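Local structure of cerato-platanin-like protein (Moniliophthora perniciosa, 3SUL) at residues 60-68 with 109-120. The protein is of unknown function, a probably secreted member of the cerato-platanin family of small fungal proteins. Residues are numbered along the deposited sequence; the frame is centred on the assembly and turned at random.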
loop_
_atom_site.group_PDB
_atom_site.type_symbol
_atom_site.label_atom_id
_atom_site.label_comp_id
_atom_site.label_asym_id
_atom_site.label_seq_id
_atom_site.Cartn_x
_atom_site.Cartn_y
_atom_site.Cartn_z
ATOM N N CYS A 60 7.727 6.806 3.688
ATOM C CA CYS A 60 8.010 5.401 3.357
ATOM C C CYS A 60 7.723 4.561 4.585
ATOM O O CYS A 60 8.154 4.878 5.710
ATOM C CB CYS A 60 9.503 5.214 3.066
ATOM S SG CYS A 60 9.778 5.556 1.359
ATOM N N GLY A 61 7.009 3.443 4.379
ATOM C CA GLY A 61 6.738 2.645 5.548
ATOM C C GLY A 61 5.631 3.147 6.446
ATOM O O GLY A 61 5.486 2.658 7.570
ATOM N N THR A 62 4.880 4.113 5.990
ATOM C CA THR A 62 3.728 4.534 6.805
ATOM C C THR A 62 2.563 3.637 6.532
ATOM O O THR A 62 2.441 3.008 5.505
ATOM C CB THR A 62 3.336 5.992 6.498
ATOM O OG1 THR A 62 3.307 6.214 5.088
ATOM C CG2 THR A 62 4.340 6.816 7.144
ATOM N N CYS A 63 1.651 3.677 7.453
ATOM C CA CYS A 63 0.527 2.741 7.464
ATOM C C CYS A 63 -0.819 3.500 7.261
ATOM O O CYS A 63 -1.106 4.473 7.968
ATOM C CB CYS A 63 0.597 2.042 8.763
ATOM S SG CYS A 63 -0.762 0.867 9.074
ATOM N N TYR A 64 -1.620 3.010 6.345
ATOM C CA TYR A 64 -2.890 3.661 6.068
ATOM C C TYR A 64 -4.006 2.699 6.342
ATOM O O TYR A 64 -3.945 1.503 5.960
ATOM C CB TYR A 64 -3.002 4.133 4.631
ATOM C CG TYR A 64 -1.955 5.173 4.420
ATOM C CD1 TYR A 64 -2.231 6.568 4.567
ATOM C CD2 TYR A 64 -0.665 4.769 4.140
ATOM C CE1 TYR A 64 -1.202 7.512 4.395
ATOM C CE2 TYR A 64 0.339 5.685 3.979
ATOM C CZ TYR A 64 0.086 7.045 4.095
ATOM O OH TYR A 64 1.198 7.886 3.906
ATOM N N GLN A 65 -4.988 3.197 7.069
ATOM C CA GLN A 65 -6.158 2.387 7.244
ATOM C C GLN A 65 -7.073 2.897 6.158
ATOM O O GLN A 65 -7.393 4.096 6.119
ATOM C CB GLN A 65 -6.624 2.627 8.668
ATOM C CG GLN A 65 -7.917 2.046 8.956
ATOM C CD GLN A 65 -8.602 2.784 10.118
ATOM O OE1 GLN A 65 -8.162 2.692 11.241
ATOM N NE2 GLN A 65 -9.642 3.556 9.815
ATOM N N ILE A 66 -7.491 1.991 5.246
ATOM C CA ILE A 66 -8.238 2.369 4.031
ATOM C C ILE A 66 -9.568 1.668 4.021
ATOM O O ILE A 66 -9.626 0.459 4.165
ATOM C CB ILE A 66 -7.540 1.939 2.785
ATOM C CG1 ILE A 66 -6.093 2.435 2.785
ATOM C CG2 ILE A 66 -8.409 2.313 1.534
ATOM C CD1 ILE A 66 -5.324 2.148 1.490
ATOM N N THR A 67 -10.631 2.426 3.779
ATOM C CA THR A 67 -11.999 1.906 3.797
ATOM C C THR A 67 -12.741 2.210 2.491
ATOM O O THR A 67 -12.579 3.247 1.935
ATOM C CB THR A 67 -12.788 2.466 5.023
ATOM O OG1 THR A 67 -12.051 2.235 6.236
ATOM C CG2 THR A 67 -14.216 1.893 5.067
ATOM N N TRP A 68 -13.492 1.235 2.004
ATOM C CA TRP A 68 -14.313 1.432 0.855
ATOM C C TRP A 68 -15.743 1.455 1.277
ATOM O O TRP A 68 -16.230 0.456 1.838
ATOM C CB TRP A 68 -14.163 0.263 -0.100
ATOM C CG TRP A 68 -14.810 0.546 -1.402
ATOM C CD1 TRP A 68 -14.749 1.708 -2.060
ATOM C CD2 TRP A 68 -15.633 -0.327 -2.173
ATOM N NE1 TRP A 68 -15.448 1.623 -3.220
ATOM C CE2 TRP A 68 -16.015 0.383 -3.313
ATOM C CE3 TRP A 68 -16.091 -1.638 -2.006
ATOM C CZ2 TRP A 68 -16.828 -0.167 -4.305
ATOM C CZ3 TRP A 68 -16.905 -2.196 -2.995
ATOM C CH2 TRP A 68 -17.271 -1.450 -4.120
ATOM N N ASP A 109 -13.203 4.627 -5.445
ATOM C CA ASP A 109 -12.819 5.722 -4.539
ATOM C C ASP A 109 -12.931 5.209 -3.110
ATOM O O ASP A 109 -13.916 4.526 -2.741
ATOM C CB ASP A 109 -13.729 6.943 -4.688
ATOM C CG ASP A 109 -13.173 7.963 -5.690
ATOM O OD1 ASP A 109 -12.772 9.091 -5.268
ATOM O OD2 ASP A 109 -13.117 7.622 -6.892
ATOM N N VAL A 110 -11.930 5.532 -2.305
ATOM C CA VAL A 110 -11.853 4.966 -0.957
ATOM C C VAL A 110 -11.519 6.117 -0.063
ATOM O O VAL A 110 -11.227 7.197 -0.530
ATOM C CB VAL A 110 -10.725 3.906 -0.751
ATOM C CG1 VAL A 110 -10.883 2.654 -1.654
ATOM C CG2 VAL A 110 -9.325 4.575 -0.764
ATOM N N THR A 111 -11.613 5.863 1.232
ATOM C CA THR A 111 -11.299 6.777 2.282
ATOM C C THR A 111 -10.115 6.195 3.053
ATOM O O THR A 111 -10.107 5.021 3.323
ATOM C CB THR A 111 -12.596 7.052 3.115
ATOM O OG1 THR A 111 -12.311 7.881 4.229
ATOM C CG2 THR A 111 -13.258 5.772 3.575
ATOM N N ALA A 112 -9.114 6.997 3.400
ATOM C CA ALA A 112 -7.894 6.526 4.054
ATOM C C ALA A 112 -7.396 7.461 5.124
ATOM O O ALA A 112 -7.549 8.680 4.982
ATOM C CB ALA A 112 -6.773 6.302 3.053
ATOM N N THR A 113 -6.770 6.889 6.159
ATOM C CA THR A 113 -6.282 7.534 7.354
ATOM C C THR A 113 -4.945 6.992 7.744
ATOM O O THR A 113 -4.759 5.799 7.886
ATOM C CB THR A 113 -7.285 7.346 8.548
ATOM O OG1 THR A 113 -8.452 8.060 8.192
ATOM C CG2 THR A 113 -6.711 7.839 9.923
ATOM N N LEU A 114 -3.991 7.895 7.939
ATOM C CA LEU A 114 -2.694 7.517 8.444
ATOM C C LEU A 114 -2.839 7.085 9.882
ATOM O O LEU A 114 -3.503 7.763 10.665
ATOM C CB LEU A 114 -1.731 8.757 8.395
ATOM C CG LEU A 114 -0.326 8.516 8.917
ATOM C CD1 LEU A 114 0.358 7.663 7.913
ATOM C CD2 LEU A 114 0.469 9.878 9.051
ATOM N N VAL A 115 -2.266 5.932 10.237
ATOM C CA VAL A 115 -2.390 5.374 11.563
ATOM C C VAL A 115 -1.033 4.869 11.971
ATOM O O VAL A 115 -0.109 4.789 11.137
ATOM C CB VAL A 115 -3.492 4.247 11.602
ATOM C CG1 VAL A 115 -4.845 4.820 11.141
ATOM C CG2 VAL A 115 -3.029 3.020 10.741
ATOM N N ASP A 116 -0.878 4.535 13.231
ATOM C CA ASP A 116 0.336 4.006 13.769
ATOM C C ASP A 116 0.795 2.848 12.944
ATOM O O ASP A 116 0.002 2.047 12.495
ATOM C CB ASP A 116 0.113 3.549 15.166
ATOM C CG ASP A 116 0.142 4.696 16.146
ATOM O OD1 ASP A 116 -0.257 5.819 15.764
ATOM O OD2 ASP A 116 0.613 4.473 17.288
ATOM N N LYS A 117 2.092 2.810 12.729
ATOM C CA LYS A 117 2.752 1.729 11.993
ATOM C C LYS A 117 2.294 0.361 12.502
ATOM O O LYS A 117 2.282 -0.599 11.729
ATOM C CB LYS A 117 4.221 1.879 12.338
ATOM C CG LYS A 117 5.186 1.325 11.482
ATOM C CD LYS A 117 6.621 1.684 11.996
ATOM C CE LYS A 117 6.963 1.474 13.499
ATOM N NZ LYS A 117 8.299 0.799 13.580
ATOM N N SER A 118 2.019 0.254 13.815
ATOM C CA SER A 118 1.762 -1.007 14.477
ATOM C C SER A 118 0.482 -1.557 13.919
ATOM O O SER A 118 0.310 -2.767 13.922
ATOM C CB SER A 118 1.703 -0.873 15.996
ATOM O OG SER A 118 0.712 0.065 16.280
ATOM N N ALA A 119 -0.392 -0.699 13.406
ATOM C CA ALA A 119 -1.652 -1.185 12.825
ATOM C C ALA A 119 -1.401 -2.019 11.574
ATOM O O ALA A 119 -2.292 -2.782 11.119
ATOM C CB ALA A 119 -2.549 -0.054 12.498
ATOM N N CYS A 120 -0.249 -1.803 10.949
ATOM C CA CYS A 120 0.121 -2.613 9.806
ATOM C C CYS A 120 1.089 -3.676 10.226
ATOM O O CYS A 120 1.771 -4.190 9.390
ATOM C CB CYS A 120 0.792 -1.730 8.720
ATOM S SG CYS A 120 -0.302 -0.675 7.817
HETATM O O HOH W 1 2.035 5.203 9.739
HETATM O O HOH W 2 -16.306 3.268 -5.708
#
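With SG of C63 anti to the backbone N (chi1 177°), its sulfur meets that of C120 in a disulfide that ties strand 63-68 to the chain just past the 3-10 turn 117-119. V115 CG2 packs against C63 SG at 3.5 Å. On the other face of the sheet, chi1 of -64° sets the Y64 ring beside its backbone N, where CD1 of L114 lies over one ring face, a CH-pi contact 4.2 Å from the centroid; the same methyl reaches T62 CB at 3.7 Å. The Y64 hydroxyl hydrogen-bonds T51, while F87 meets the ring edge-to-face. An alanine in place of Y64 would probably leave the L114 methyl without its aromatic platform and T51 without this hydroxyl partner. Farther along, I66 CG2 presses tightly on V110 CG2 at 3.4 Å, and L6 and L97 touch both side chains. The backbones are joined by paired hydrogen bonds at Q65-T113 and T67-T111, the straightest running from T111 N to T67 O (178°). Near C63, V115 N still donates to C63 O, but a water accepting from C63 N and donating to V115 O replaces the direct return bond. At the far end, D109 O lies in plane at the edge of the W68 ring, 3.0 Å from CD1. This antiparallel pairing of strands 63-68 and 107-115, with strand 73-80 on the other side of 63-68, belongs to the double-psi beta-barrel of cerato-platanins.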